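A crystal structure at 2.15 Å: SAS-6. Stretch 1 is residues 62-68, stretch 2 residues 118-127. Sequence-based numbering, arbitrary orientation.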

ATOM      1  N   GLY A  62      22.778  -7.388  -3.904  1.00 32.36           N
ATOM      2  CA  GLY A  62      23.447  -6.092  -3.986  1.00 32.94           C
ATOM      3  C   GLY A  62      22.416  -5.017  -4.336  1.00 35.11           C
ATOM      4  O   GLY A  62      21.565  -5.199  -5.214  1.00 34.11           O
ATOM      5  N   VAL A  63      22.488  -3.895  -3.656  1.00 33.24           N
ATOM      6  CA  VAL A  63      21.657  -2.799  -4.012  1.00 35.16           C
ATOM      7  C   VAL A  63      22.519  -1.573  -4.201  1.00 38.05           C
ATOM      8  O   VAL A  63      23.463  -1.342  -3.434  1.00 37.08           O
ATOM      9  N   TYR A  64      22.165  -0.779  -5.210  1.00 37.94           N
ATOM     10  CA  TYR A  64      23.012   0.304  -5.681  1.00 40.08           C
ATOM     11  C   TYR A  64      22.139   1.480  -6.099  1.00 38.85           C
ATOM     12  O   TYR A  64      21.221   1.339  -6.901  1.00 38.35           O
ATOM     13  N   VAL A  65      22.387   2.636  -5.515  1.00 38.31           N
ATOM     14  CA  VAL A  65      21.631   3.827  -5.837  1.00 38.17           C
ATOM     15  C   VAL A  65      22.628   4.901  -6.255  1.00 38.57           C
ATOM     16  O   VAL A  65      23.568   5.205  -5.510  1.00 39.30           O
ATOM     17  N   ARG A  66      22.416   5.461  -7.443  1.00 39.46           N
ATOM     18  CA  ARG A  66      23.284   6.512  -7.993  1.00 44.09           C
ATOM     19  C   ARG A  66      22.455   7.642  -8.614  1.00 41.99           C
ATOM     20  O   ARG A  66      21.418   7.385  -9.234  1.00 39.99           O
ATOM     21  N   THR A  67      22.903   8.881  -8.410  1.00 40.11           N
ATOM     22  CA  THR A  67      22.350  10.047  -9.097  1.00 42.19           C
ATOM     23  C   THR A  67      23.304  10.466 -10.191  1.00 41.40           C
ATOM     24  O   THR A  67      24.514  10.397 -10.014  1.00 40.88           O
ATOM     25  N   GLY A  68      22.754  10.904 -11.320  1.00 43.53           N
ATOM     26  CA  GLY A  68      23.563  11.441 -12.414  1.00 39.83           C
ATOM     27  C   GLY A  68      22.743  12.235 -13.420  1.00 39.15           C
ATOM     28  O   GLY A  68      21.769  12.916 -13.062  1.00 35.82           O
ATOM     29  N   PHE A 118      14.145  12.429  -2.860  1.00 37.16           N
ATOM     30  CA  PHE A 118      13.665  11.074  -3.078  1.00 37.50           C
ATOM     31  C   PHE A 118      14.728   9.970  -2.896  1.00 39.29           C
ATOM     32  O   PHE A 118      14.499   9.017  -2.158  1.00 36.97           O
ATOM     33  N   PRO A 119      15.873  10.079  -3.584  1.00 42.26           N
ATOM     34  CA  PRO A 119      16.900   9.059  -3.414  1.00 40.51           C
ATOM     35  C   PRO A 119      17.503   9.041  -2.025  1.00 39.57           C
ATOM     36  O   PRO A 119      17.872   7.985  -1.550  1.00 42.35           O
ATOM     37  N   ARG A 120      17.579  10.179  -1.362  1.00 39.87           N
ATOM     38  CA  ARG A 120      18.056  10.196   0.025  1.00 42.01           C
ATOM     39  C   ARG A 120      17.149   9.402   0.978  1.00 41.11           C
ATOM     40  O   ARG A 120      17.622   8.662   1.847  1.00 40.13           O
ATOM     41  N   TYR A 121      15.849   9.579   0.808  1.00 39.12           N
ATOM     42  CA  TYR A 121      14.852   8.892   1.603  1.00 42.91           C
ATOM     43  C   TYR A 121      14.963   7.398   1.362  1.00 40.79           C
ATOM     44  O   TYR A 121      14.962   6.590   2.283  1.00 41.06           O
ATOM     45  N   LEU A 122      15.105   7.031   0.108  1.00 40.19           N
ATOM     46  CA  LEU A 122      15.156   5.645  -0.252  1.00 38.90           C
ATOM     47  C   LEU A 122      16.393   5.020   0.367  1.00 38.71           C
ATOM     48  O   LEU A 122      16.336   3.938   0.956  1.00 38.55           O
ATOM     49  N   VAL A 123      17.510   5.719   0.238  1.00 35.44           N
ATOM     50  CA  VAL A 123      18.776   5.250   0.784  1.00 38.27           C
ATOM     51  C   VAL A 123      18.737   5.078   2.323  1.00 37.90           C
ATOM     52  O   VAL A 123      19.272   4.113   2.853  1.00 36.60           O
ATOM     53  N   GLY A 124      18.102   6.004   3.025  1.00 35.70           N
ATOM     54  CA  GLY A 124      17.971   5.892   4.463  1.00 37.24           C
ATOM     55  C   GLY A 124      17.309   4.578   4.848  1.00 38.24           C
ATOM     56  O   GLY A 124      17.807   3.864   5.709  1.00 39.94           O
ATOM     57  N   MET A 125      16.205   4.255   4.177  1.00 37.46           N
ATOM     58  CA  MET A 125      15.519   3.009   4.395  1.00 36.02           C
ATOM     59  C   MET A 125      16.379   1.814   4.051  1.00 35.97           C
ATOM     60  O   MET A 125      16.442   0.849   4.813  1.00 37.30           O
ATOM     61  N   LEU A 126      17.017   1.844   2.893  1.00 35.17           N
ATOM     62  CA  LEU A 126      17.732   0.663   2.452  1.00 36.52           C
ATOM     63  C   LEU A 126      18.938   0.429   3.341  1.00 40.18           C
ATOM     64  O   LEU A 126      19.223  -0.710   3.700  1.00 40.99           O
ATOM     65  N   ARG A 127      19.615   1.508   3.723  1.00 40.80           N
ATOM     66  CA  ARG A 127      20.804   1.410   4.570  1.00 43.55           C
ATOM     67  C   ARG A 127      20.441   0.865   5.951  1.00 41.68           C
ATOM     68  O   ARG A 127      21.183   0.075   6.507  1.00 40.07           O
TER

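Val65 forms the apolar centre of this contact. More of its surface is covered by the other stretch than that of any other residue here, 76 Å², and its CA-to-CB bond points toward the helix. The backbones are close at this point: Val65 CA lies 7.3 Å from Val123 CA. With chi1 of Val65 at 178° (t), both methyls pack on Val123 CG2 (Val65 CG1 at 3.9 Å, Val65 CG2 at 4.0 Å); Val65 CG1 also lies 4.4 Å from Pro119 CB, and Val65 CG2 4.2 Å from Leu126 CD1. These are van der Waals distances between carbons, so the valine is held by shape and hydrophobic burial.

The helix residues involved, Pro119, Val123 and Leu126, follow a spacing of four and then three, which brings them onto one side of the helix. The bonds of Pro119 and Leu126 point toward the strand; that of Val123 (chi1 164°, t) points sideways, yet its CG2 methyl still reaches Val65. Leu122 also points toward the strand, but Leu122 CD2 comes no nearer than 4.7 Å to Val65 CG2, just beyond contact range.

Because the strand and helix run nearly antiparallel, at 163° between their directions, moving back along the strand means moving forward along the helix. Val63 (chi1 70°, p) thus meets Leu126, with Val63 CG2 4.1 Å from Leu126 CD1. Leu126, in the m,t rotamer (-67°, 167°), therefore places a single methyl, CD1, against both valines. In the other direction Thr67 (chi1 62°, p) approaches Pro119, its CG2 methyl 4.2 Å from Pro119 CG on the C-gamma endo ring.

The alternation of the strand explains what is absent: Tyr64 and Arg66 point away, and their side chains stay clear of the helix. On that far face they pair with each other, Arg66 NH1 donating to Tyr64 OH at 3.2 Å with an N-H...O angle of 138°.

No direct hydrogen bond crosses between the stretches; the polar edge is bridged by water. The CA-to-CB bond of Arg120 (chi1 -88°, m; chi2 100°, off) points away from the strand, but its end comes nearer, bringing Arg120 NH1 to 4.5 Å from Thr67 CG2. Arg120 NH2 donates to the oxygen of water 1 at 2.7 Å, and the same oxygen lies 2.6 Å from Thr67 OG1, a hydrogen bond in its own right. Thr67 thus serves both regimes: its methyl packs on the proline, while its hydroxyl joins the water bridge.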

ATOM      1  CB  VAL A  63      20.557  -2.559  -2.967  1.00 36.77           C
ATOM      2  CG1 VAL A  63      21.128  -2.012  -1.681  1.00 36.96           C
ATOM      3  CG2 VAL A  63      19.526  -1.594  -3.517  1.00 39.47           C
ATOM      4  CB  TYR A  64      23.840  -0.230  -6.856  1.00 44.06           C
ATOM      5  CG  TYR A  64      24.789   0.736  -7.544  1.00 48.80           C
ATOM      6  CD1 TYR A  64      26.067   0.981  -7.032  1.00 53.12           C
ATOM      7  CD2 TYR A  64      24.437   1.355  -8.735  1.00 53.20           C
ATOM      8  CE1 TYR A  64      26.944   1.838  -7.675  1.00 53.63           C
ATOM      9  CE2 TYR A  64      25.311   2.211  -9.387  1.00 53.29           C
ATOM     10  CZ  TYR A  64      26.554   2.447  -8.852  1.00 55.05           C
ATOM     11  OH  TYR A  64      27.403   3.294  -9.494  1.00 55.98           O
ATOM     12  CB  VAL A  65      20.783   4.331  -4.640  1.00 36.48           C
ATOM     13  CG1 VAL A  65      20.045   5.610  -4.999  1.00 34.69           C
ATOM     14  CG2 VAL A  65      19.790   3.280  -4.176  1.00 36.92           C
ATOM     15  CB  ARG A  66      24.208   5.921  -9.061  1.00 49.35           C
ATOM     16  CG  ARG A  66      25.246   6.895  -9.606  1.00 59.20           C
ATOM     17  CD  ARG A  66      26.161   6.224 -10.630  1.00 64.97           C
ATOM     18  NE  ARG A  66      25.485   5.939 -11.904  1.00 74.59           N
ATOM     19  CZ  ARG A  66      25.828   4.975 -12.773  1.00 79.61           C
ATOM     20  NH1 ARG A  66      26.844   4.146 -12.532  1.00 81.02           N
ATOM     21  NH2 ARG A  66      25.135   4.824 -13.900  1.00 78.14           N
ATOM     22  CB  THR A  67      22.174  11.261  -8.167  1.00 43.74           C
ATOM     23  OG1 THR A  67      23.450  11.671  -7.659  1.00 44.71           O
ATOM     24  CG2 THR A  67      21.254  10.920  -7.005  1.00 46.11           C
ATOM     25  CB  PHE A 118      12.969  10.919  -4.424  1.00 36.55           C
ATOM     26  CG  PHE A 118      12.655   9.506  -4.741  1.00 34.57           C
ATOM     27  CD1 PHE A 118      11.665   8.842  -4.033  1.00 35.35           C
ATOM     28  CD2 PHE A 118      13.415   8.800  -5.661  1.00 36.40           C
ATOM     29  CE1 PHE A 118      11.394   7.505  -4.274  1.00 36.16           C
ATOM     30  CE2 PHE A 118      13.143   7.458  -5.924  1.00 35.74           C
ATOM     31  CZ  PHE A 118      12.128   6.815  -5.232  1.00 36.48           C
ATOM     32  CB  PRO A 119      17.955   9.426  -4.465  1.00 40.73           C
ATOM     33  CG  PRO A 119      17.741  10.877  -4.728  1.00 42.64           C
ATOM     34  CD  PRO A 119      16.267  11.098  -4.573  1.00 42.68           C
ATOM     35  CB  ARG A 120      18.188  11.629   0.526  1.00 46.23           C
ATOM     36  CG  ARG A 120      19.536  12.272   0.231  1.00 53.77           C
ATOM     37  CD  ARG A 120      19.536  13.196  -0.973  1.00 57.58           C
ATOM     38  NE  ARG A 120      20.899  13.430  -1.466  1.00 62.79           N
ATOM     39  CZ  ARG A 120      21.220  13.719  -2.730  1.00 62.67           C
ATOM     40  NH1 ARG A 120      20.282  13.836  -3.670  1.00 64.38           N
ATOM     41  NH2 ARG A 120      22.495  13.884  -3.063  1.00 63.99           N
ATOM     42  CB  TYR A 121      13.457   9.448   1.252  1.00 48.82           C
ATOM     43  CG  TYR A 121      12.274   8.490   1.338  1.00 56.08           C
ATOM     44  CD1 TYR A 121      11.894   7.923   2.558  1.00 57.74           C
ATOM     45  CD2 TYR A 121      11.491   8.193   0.196  1.00 58.54           C
ATOM     46  CE1 TYR A 121      10.794   7.071   2.640  1.00 60.28           C
ATOM     47  CE2 TYR A 121      10.402   7.336   0.269  1.00 57.29           C
ATOM     48  CZ  TYR A 121      10.054   6.786   1.495  1.00 58.51           C
ATOM     49  OH  TYR A 121       8.982   5.952   1.611  1.00 56.96           O
ATOM     50  CB  LEU A 122      15.211   5.526  -1.764  1.00 41.56           C
ATOM     51  CG  LEU A 122      14.994   4.143  -2.344  1.00 43.41           C
ATOM     52  CD1 LEU A 122      13.603   3.629  -1.993  1.00 45.73           C
ATOM     53  CD2 LEU A 122      15.192   4.228  -3.841  1.00 43.91           C
ATOM     54  CB  VAL A 123      19.926   6.174   0.323  1.00 38.49           C
ATOM     55  CG1 VAL A 123      21.191   5.991   1.143  1.00 37.59           C
ATOM     56  CG2 VAL A 123      20.221   5.908  -1.148  1.00 39.80           C
ATOM     57  CB  MET A 125      14.245   2.936   3.558  1.00 38.32           C
ATOM     58  CG  MET A 125      13.189   3.943   3.950  1.00 40.97           C
ATOM     59  SD  MET A 125      11.533   3.523   3.336  1.00 44.65           S
ATOM     60  CE  MET A 125      11.828   3.600   1.582  1.00 43.05           C
ATOM     61  CB  LEU A 126      18.145   0.764   0.992  1.00 35.27           C
ATOM     62  CG  LEU A 126      16.994   0.770  -0.006  1.00 35.85           C
ATOM     63  CD1 LEU A 126      17.453   1.190  -1.388  1.00 38.67           C
ATOM     64  CD2 LEU A 126      16.358  -0.597  -0.094  1.00 36.75           C
ATOM     65  CB  ARG A 127      21.536   2.764   4.657  1.00 46.03           C
ATOM     66  CG  ARG A 127      22.525   2.901   5.804  1.00 52.90           C
ATOM     67  CD  ARG A 127      23.800   3.661   5.445  1.00 57.90           C
ATOM     68  NE  ARG A 127      23.561   4.951   4.788  1.00 61.19           N
ATOM     69  CZ  ARG A 127      24.101   5.340   3.631  1.00 62.73           C
ATOM     70  NH1 ARG A 127      24.942   4.555   2.951  1.00 64.92           N
ATOM     71  NH2 ARG A 127      23.807   6.539   3.151  1.00 63.66           N
TER
HETATM   72  O   HOH W   1      23.129  13.214  -5.640  1.00 61.08           O